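Local coordinates for protein probable TonB-dependent siderophore receptor PirA (PDB 5FR8) that probably binds iron-chelating siderophores at the outer membrane, possibly ferric enterobactin, as the first step of iron uptake, at residues K221-E231 with S266-E276; D278-T289 with K335-A343. One frame throughout, in Å; residues are numbered along the deposited sequence.

Overall arrangement
After the N-terminal plug, the chain enters the antiparallel strands of the barrel, and both contacts join loops between those strands. The loop after strand 201-212 supplies residues 221-231. The chain then runs through the hairpin of strands 232-247 and 250-264, and residues 266-276 come back against it, closing contact 1 over that hairpin. The same long loop continues through residues 278-289 into strand 290-305. The next hairpin, 290-305 with 308-323, is spanned by contact 2, where residues 335-343 return. The contacts therefore follow in series, neither nested nor crossed. They meet where I285 packs on S266 and G267 and S282 on A275 and E276, so three neighbouring extracellular loops, following strands 201-212, 250-264 and 308-323, form one cluster.

Contact 1: residues K221-E231 with S266-E276; sequences KSIGSTAAGRE and SGDSQLNANAE
The methyl of A227 sits face-on over the N272 side-chain amide plane, with CB 3.6 Å from N272 CG, which suits a small apolar residue. N272 CG stands beside its backbone N (chi1 -70°), which brings the amide over A227, OD1 near its CA and CB; N272 also touches the R709 loop. The carboxylate of D268 is met more obliquely: A228 CB comes to 3.8 Å from D268 OD2, from one side of the carboxylate plane. The same OD2 forms a salt bridge with R709, which also bonds to A228 O, so one arginine grips both sides of the contact. At the surface, the K221 chain extends crosswise to E276 and makes a salt bridge to its carboxylate; the modelled 2.4 Å from K221 NZ to E276 OE2 is doubtfully short.

These are inter-strand loops of a TonB-dependent receptor, a barrel with a plug domain inside it. The plug takes part here, since R121 forms a salt bridge with E231.

T226 fits its place by using both branches. With chi1 at 48°, OG1 donates a 2.7 Å hydrogen bond to N272 O, approaching nearly end-on to the carbonyl (162°), while CG2 packs 4.0 Å from N274 CB. N272 O is presented at the end of a type I turn, S269 to N272, whose last residue has positive phi, a conformation asparagine tolerates well. Further on, S266 OG donates to G229 O over 3.2 Å from well above the carbonyl plane, expected to be less favourable than a lone-pair approach. G267, the residue after S266, also has positive phi and no side chain to push against A275; the A228 methyl lies against the backbone of G267 and D268.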
# COMPACT_ATOMS: atom_id res chain seq x y z
N LYS A 221 -26.82 -3.74 -7.54
CA LYS A 221 -28.22 -3.42 -7.26
C LYS A 221 -29.08 -4.65 -6.85
O LYS A 221 -30.01 -4.53 -6.04
CB LYS A 221 -28.84 -2.74 -8.49
CG LYS A 221 -30.10 -1.94 -8.20
CD LYS A 221 -30.59 -1.24 -9.45
CE LYS A 221 -31.61 -0.18 -9.12
NZ LYS A 221 -31.88 0.69 -10.29
N SER A 222 -28.76 -5.81 -7.41
CA SER A 222 -29.57 -7.02 -7.25
C SER A 222 -29.61 -7.50 -5.83
O SER A 222 -30.22 -8.51 -5.57
CB SER A 222 -29.07 -8.15 -8.16
OG SER A 222 -27.65 -8.17 -8.19
N ILE A 223 -28.97 -6.79 -4.90
CA ILE A 223 -29.09 -7.12 -3.46
C ILE A 223 -29.41 -5.88 -2.65
O ILE A 223 -29.04 -5.80 -1.48
CB ILE A 223 -27.80 -7.70 -2.86
CG1 ILE A 223 -27.13 -8.72 -3.79
CG2 ILE A 223 -28.07 -8.37 -1.51
CD1 ILE A 223 -25.67 -8.92 -3.45
N GLY A 224 -30.08 -4.91 -3.27
CA GLY A 224 -30.56 -3.71 -2.56
C GLY A 224 -29.47 -2.71 -2.22
O GLY A 224 -29.65 -1.88 -1.33
N SER A 225 -28.35 -2.77 -2.93
CA SER A 225 -27.15 -2.03 -2.56
C SER A 225 -26.87 -0.87 -3.52
O SER A 225 -27.01 -1.01 -4.75
CB SER A 225 -25.91 -2.95 -2.47
OG SER A 225 -24.73 -2.23 -2.13
N THR A 226 -26.46 0.25 -2.93
CA THR A 226 -26.17 1.47 -3.66
C THR A 226 -24.67 1.73 -3.79
O THR A 226 -24.25 2.76 -4.33
CB THR A 226 -26.78 2.66 -2.94
OG1 THR A 226 -26.45 2.56 -1.55
CG2 THR A 226 -28.31 2.67 -3.12
N ALA A 227 -23.86 0.80 -3.28
CA ALA A 227 -22.42 0.97 -3.35
C ALA A 227 -21.95 0.73 -4.76
O ALA A 227 -22.49 -0.12 -5.46
CB ALA A 227 -21.71 0.03 -2.40
N ALA A 228 -20.93 1.48 -5.17
CA ALA A 228 -20.38 1.33 -6.49
C ALA A 228 -19.46 0.12 -6.59
O ALA A 228 -18.90 -0.33 -5.59
CB ALA A 228 -19.60 2.58 -6.84
N GLY A 229 -19.31 -0.38 -7.81
CA GLY A 229 -18.35 -1.43 -8.11
C GLY A 229 -16.97 -0.84 -8.23
O GLY A 229 -16.69 0.25 -7.73
N ARG A 230 -16.08 -1.56 -8.89
CA ARG A 230 -14.72 -1.12 -9.00
C ARG A 230 -14.63 -0.01 -10.01
O ARG A 230 -15.23 -0.10 -11.07
CB ARG A 230 -13.83 -2.28 -9.45
CG ARG A 230 -13.74 -3.41 -8.46
CD ARG A 230 -13.13 -4.63 -9.11
NE ARG A 230 -13.97 -5.15 -10.18
CZ ARG A 230 -13.58 -6.12 -11.00
NH1 ARG A 230 -12.37 -6.66 -10.88
NH2 ARG A 230 -14.38 -6.54 -11.95
N GLU A 231 -13.84 1.03 -9.71
CA GLU A 231 -13.62 2.12 -10.68
C GLU A 231 -12.54 1.70 -11.64
O GLU A 231 -11.60 0.99 -11.25
CB GLU A 231 -13.27 3.45 -9.99
CG GLU A 231 -11.84 3.61 -9.53
CD GLU A 231 -11.54 5.00 -8.97
OE1 GLU A 231 -12.42 5.88 -9.02
OE2 GLU A 231 -10.40 5.21 -8.47
N SER A 266 -17.17 5.04 -11.56
CA SER A 266 -18.09 3.93 -11.45
C SER A 266 -19.25 4.29 -10.55
O SER A 266 -20.15 3.48 -10.34
CB SER A 266 -17.35 2.71 -10.86
OG SER A 266 -17.02 2.93 -9.49
N GLY A 267 -19.18 5.48 -9.95
CA GLY A 267 -20.21 5.95 -9.05
C GLY A 267 -19.85 5.95 -7.57
O GLY A 267 -20.70 6.27 -6.74
N ASP A 268 -18.61 5.62 -7.22
CA ASP A 268 -18.26 5.55 -5.79
C ASP A 268 -18.44 6.87 -5.02
O ASP A 268 -18.32 7.96 -5.59
CB ASP A 268 -16.84 5.05 -5.57
CG ASP A 268 -16.70 4.28 -4.27
OD1 ASP A 268 -16.55 4.89 -3.17
OD2 ASP A 268 -16.77 3.02 -4.35
N SER A 269 -18.72 6.74 -3.73
CA SER A 269 -18.89 7.86 -2.82
C SER A 269 -18.87 7.33 -1.40
O SER A 269 -19.33 6.23 -1.14
CB SER A 269 -20.23 8.56 -3.08
OG SER A 269 -21.35 7.71 -2.83
N GLN A 270 -18.36 8.12 -0.48
CA GLN A 270 -18.03 7.63 0.87
C GLN A 270 -19.25 7.07 1.55
O GLN A 270 -19.13 6.07 2.26
CB GLN A 270 -17.41 8.74 1.72
CG GLN A 270 -16.72 8.31 3.02
CD GLN A 270 -16.06 9.48 3.74
OE1 GLN A 270 -16.33 9.74 4.91
NE2 GLN A 270 -15.21 10.21 3.03
N LEU A 271 -20.42 7.68 1.36
CA LEU A 271 -21.63 7.16 2.03
C LEU A 271 -22.50 6.30 1.10
O LEU A 271 -23.62 5.97 1.44
CB LEU A 271 -22.42 8.30 2.63
CG LEU A 271 -21.64 9.27 3.52
CD1 LEU A 271 -22.44 10.53 3.83
CD2 LEU A 271 -21.21 8.59 4.80
N ASN A 272 -21.98 5.96 -0.08
CA ASN A 272 -22.68 5.06 -1.00
C ASN A 272 -24.03 5.57 -1.49
O ASN A 272 -24.99 4.79 -1.58
CB ASN A 272 -22.87 3.67 -0.39
CG ASN A 272 -21.57 2.91 -0.27
OD1 ASN A 272 -20.70 2.98 -1.14
ND2 ASN A 272 -21.43 2.19 0.82
N ALA A 273 -24.12 6.85 -1.81
CA ALA A 273 -25.35 7.42 -2.34
C ALA A 273 -25.80 6.62 -3.56
O ALA A 273 -25.01 5.89 -4.16
CB ALA A 273 -25.14 8.88 -2.72
N ASN A 274 -27.06 6.79 -3.95
CA ASN A 274 -27.55 6.17 -5.17
C ASN A 274 -27.13 6.99 -6.38
O ASN A 274 -27.80 7.96 -6.77
CB ASN A 274 -29.06 5.98 -5.15
CG ASN A 274 -29.55 5.18 -6.34
OD1 ASN A 274 -28.76 4.62 -7.11
ND2 ASN A 274 -30.86 5.12 -6.50
N ALA A 275 -26.00 6.58 -6.96
CA ALA A 275 -25.38 7.31 -8.02
C ALA A 275 -26.38 7.66 -9.10
O ALA A 275 -26.54 8.82 -9.44
CB ALA A 275 -24.23 6.51 -8.61
N GLU A 276 -27.06 6.65 -9.65
CA GLU A 276 -27.93 6.87 -10.83
C GLU A 276 -29.05 7.89 -10.58
O GLU A 276 -29.46 8.57 -11.52
CB GLU A 276 -28.45 5.56 -11.47
CG GLU A 276 -29.22 4.59 -10.59
CD GLU A 276 -29.46 3.25 -11.29
OE1 GLU A 276 -28.93 3.04 -12.40
OE2 GLU A 276 -30.19 2.38 -10.72

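Contact 2: residues D278-T289 with K335-A343; sequences DAILSQLIGKET and KINNLDDKA
L284 CD1 and I336 CG2 meet tip to tip at 3.7 Å, and L284 CD2 rests equally close, 3.7 Å, on L339 CD2. Branched aliphatic residues suit this apolar cluster, buried at L281, L284 and I336 and reaching the surface at L339, because each ends in two methyls that can touch different neighbours: I280 CG2 reaches toward L339 CD2 at 4.2 Å, and L281 CD1 leans on the hydrocarbon part of K335, 3.9 Å from CG. Lysine serves twice, for its chain goes on past L281 and K335 NZ makes a salt bridge of 2.7 Å with D278 OD1, reached from above the carboxylate plane.

Around the cluster, D278 is held for this role by an Asx motif. Its OD2 accepts from L281 N through the lone pair away from the other oxygen, at the start of the short, weakly bonded helix about 281-284. Both loops belong to the receptor's barrel, each leading into a strand, 290-305 or 343-361. Near these strand starts K342 is extended beyond CG, and its NZ donates to E288 O at 2.9 Å, while the carboxylate of E288 turns to T291. Within 335-343 an Asx turn, D340 N to N338 OD1, shapes the backbone around L339.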
# COMPACT_ATOMS: atom_id res chain seq x y z
N ASP A 278 -28.69 10.50 -8.42
CA ASP A 278 -28.12 11.73 -7.89
C ASP A 278 -27.87 12.74 -9.00
O ASP A 278 -27.10 12.47 -9.94
CB ASP A 278 -26.79 11.47 -7.18
CG ASP A 278 -26.18 12.75 -6.62
OD1 ASP A 278 -26.74 13.25 -5.62
OD2 ASP A 278 -25.18 13.26 -7.18
N ALA A 279 -28.52 13.90 -8.88
CA ALA A 279 -28.40 14.97 -9.88
C ALA A 279 -27.05 15.07 -10.59
O ALA A 279 -27.00 15.14 -11.82
CB ALA A 279 -28.73 16.31 -9.24
N ILE A 280 -25.96 15.06 -9.82
CA ILE A 280 -24.61 15.24 -10.40
C ILE A 280 -23.93 13.92 -10.79
O ILE A 280 -23.72 13.66 -11.96
CB ILE A 280 -23.71 16.07 -9.44
CG1 ILE A 280 -24.03 17.56 -9.56
CG2 ILE A 280 -22.24 15.86 -9.77
CD1 ILE A 280 -23.72 18.39 -8.33
N LEU A 281 -23.59 13.09 -9.81
CA LEU A 281 -22.89 11.83 -10.08
C LEU A 281 -23.36 11.14 -11.36
O LEU A 281 -22.54 10.62 -12.12
CB LEU A 281 -23.06 10.86 -8.90
CG LEU A 281 -22.04 10.96 -7.77
CD1 LEU A 281 -21.93 12.37 -7.24
CD2 LEU A 281 -22.44 10.01 -6.66
N SER A 282 -24.68 11.10 -11.57
CA SER A 282 -25.27 10.34 -12.69
C SER A 282 -24.70 10.77 -14.05
O SER A 282 -24.70 10.02 -15.03
CB SER A 282 -26.79 10.49 -12.66
OG SER A 282 -27.15 11.84 -12.53
N GLN A 283 -24.19 11.99 -14.10
CA GLN A 283 -23.57 12.51 -15.29
C GLN A 283 -22.10 12.14 -15.40
O GLN A 283 -21.59 12.00 -16.49
CB GLN A 283 -23.77 14.03 -15.31
CG GLN A 283 -25.26 14.39 -15.26
CD GLN A 283 -25.54 15.87 -15.18
OE1 GLN A 283 -26.40 16.28 -14.41
NE2 GLN A 283 -24.83 16.69 -15.96
N LEU A 284 -21.42 11.96 -14.28
CA LEU A 284 -19.97 11.67 -14.29
C LEU A 284 -19.61 10.20 -14.54
O LEU A 284 -18.43 9.85 -14.55
CB LEU A 284 -19.33 12.09 -12.96
CG LEU A 284 -19.56 13.55 -12.58
CD1 LEU A 284 -19.15 13.75 -11.13
CD2 LEU A 284 -18.82 14.49 -13.52
N ILE A 285 -20.59 9.33 -14.72
CA ILE A 285 -20.28 7.91 -14.84
C ILE A 285 -19.40 7.72 -16.06
O ILE A 285 -19.48 8.50 -16.98
CB ILE A 285 -21.55 7.05 -14.98
CG1 ILE A 285 -22.39 7.12 -13.70
CG2 ILE A 285 -21.17 5.60 -15.28
CD1 ILE A 285 -21.71 6.55 -12.47
N GLY A 286 -18.55 6.72 -16.05
CA GLY A 286 -17.71 6.42 -17.20
C GLY A 286 -16.72 7.53 -17.54
O GLY A 286 -16.06 7.46 -18.58
N LYS A 287 -16.62 8.55 -16.68
CA LYS A 287 -15.77 9.72 -16.93
C LYS A 287 -14.54 9.76 -16.01
O LYS A 287 -14.48 9.06 -15.00
CB LYS A 287 -16.60 10.99 -16.75
CG LYS A 287 -17.77 11.09 -17.70
CD LYS A 287 -17.38 11.83 -18.98
CE LYS A 287 -18.48 11.82 -20.03
NZ LYS A 287 -19.74 12.38 -19.48
N GLU A 288 -13.58 10.60 -16.35
CA GLU A 288 -12.38 10.79 -15.54
C GLU A 288 -12.60 11.88 -14.47
O GLU A 288 -12.51 13.07 -14.77
CB GLU A 288 -11.19 11.15 -16.45
CG GLU A 288 -9.83 11.15 -15.77
CD GLU A 288 -8.64 11.24 -16.73
OE1 GLU A 288 -8.58 10.53 -17.76
OE2 GLU A 288 -7.72 12.02 -16.42
N THR A 289 -12.88 11.48 -13.23
CA THR A 289 -13.17 12.44 -12.16
C THR A 289 -11.98 12.67 -11.26
O THR A 289 -11.95 13.63 -10.50
CB THR A 289 -14.28 11.95 -11.24
OG1 THR A 289 -13.88 10.68 -10.70
CG2 THR A 289 -15.57 11.82 -12.01
N LYS A 335 -18.64 13.07 -1.30
CA LYS A 335 -19.42 12.95 -2.54
C LYS A 335 -19.08 14.15 -3.43
O LYS A 335 -18.75 15.23 -2.94
CB LYS A 335 -20.90 12.91 -2.18
CG LYS A 335 -21.85 12.59 -3.31
CD LYS A 335 -23.28 12.82 -2.87
CE LYS A 335 -24.00 13.72 -3.83
NZ LYS A 335 -25.40 13.97 -3.38
N ILE A 336 -19.17 13.98 -4.74
CA ILE A 336 -18.76 15.04 -5.66
C ILE A 336 -19.82 16.18 -5.76
O ILE A 336 -20.99 15.92 -6.04
CB ILE A 336 -18.43 14.44 -7.04
CG1 ILE A 336 -17.15 13.58 -6.93
CG2 ILE A 336 -18.24 15.54 -8.06
CD1 ILE A 336 -16.84 12.77 -8.18
N ASN A 337 -19.37 17.43 -5.52
CA ASN A 337 -20.21 18.65 -5.51
C ASN A 337 -20.52 19.16 -6.87
O ASN A 337 -21.46 19.91 -7.05
CB ASN A 337 -19.45 19.82 -4.88
CG ASN A 337 -19.64 19.93 -3.39
OD1 ASN A 337 -20.68 19.55 -2.84
ND2 ASN A 337 -18.63 20.46 -2.72
N ASN A 338 -19.66 18.83 -7.84
CA ASN A 338 -19.56 19.65 -9.04
C ASN A 338 -19.02 18.91 -10.27
O ASN A 338 -18.11 18.10 -10.17
CB ASN A 338 -18.67 20.85 -8.74
CG ASN A 338 -18.77 21.92 -9.79
OD1 ASN A 338 -19.21 21.67 -10.91
ND2 ASN A 338 -18.36 23.13 -9.43
N LEU A 339 -19.58 19.23 -11.43
CA LEU A 339 -19.16 18.60 -12.67
C LEU A 339 -17.82 19.11 -13.17
O LEU A 339 -17.19 18.44 -13.97
CB LEU A 339 -20.20 18.83 -13.76
CG LEU A 339 -21.61 18.31 -13.52
CD1 LEU A 339 -22.57 19.07 -14.41
CD2 LEU A 339 -21.71 16.82 -13.80
N ASP A 340 -17.37 20.29 -12.71
CA ASP A 340 -16.32 21.04 -13.45
C ASP A 340 -15.05 21.49 -12.73
O ASP A 340 -13.94 21.19 -13.20
CB ASP A 340 -16.95 22.26 -14.11
CG ASP A 340 -17.63 21.91 -15.42
OD1 ASP A 340 -16.89 21.47 -16.33
OD2 ASP A 340 -18.88 22.05 -15.54
N ASP A 341 -15.19 22.19 -11.60
CA ASP A 341 -14.06 22.97 -11.03
C ASP A 341 -12.96 22.13 -10.36
O ASP A 341 -12.71 22.23 -9.16
CB ASP A 341 -14.57 24.01 -10.04
CG ASP A 341 -15.49 25.01 -10.69
OD1 ASP A 341 -15.57 25.03 -11.94
OD2 ASP A 341 -16.14 25.78 -9.94
N LYS A 342 -12.30 21.31 -11.17
CA LYS A 342 -11.23 20.46 -10.68
C LYS A 342 -10.19 21.28 -9.90
O LYS A 342 -9.76 22.33 -10.35
CB LYS A 342 -10.57 19.72 -11.85
CG LYS A 342 -11.48 18.73 -12.53
CD LYS A 342 -10.73 17.68 -13.32
CE LYS A 342 -11.68 16.70 -13.98
NZ LYS A 342 -10.98 15.46 -14.36
N ALA A 343 -9.78 20.79 -8.74
CA ALA A 343 -8.63 21.38 -8.06
C ALA A 343 -7.48 20.39 -8.16
O ALA A 343 -7.70 19.21 -8.37
CB ALA A 343 -8.95 21.71 -6.61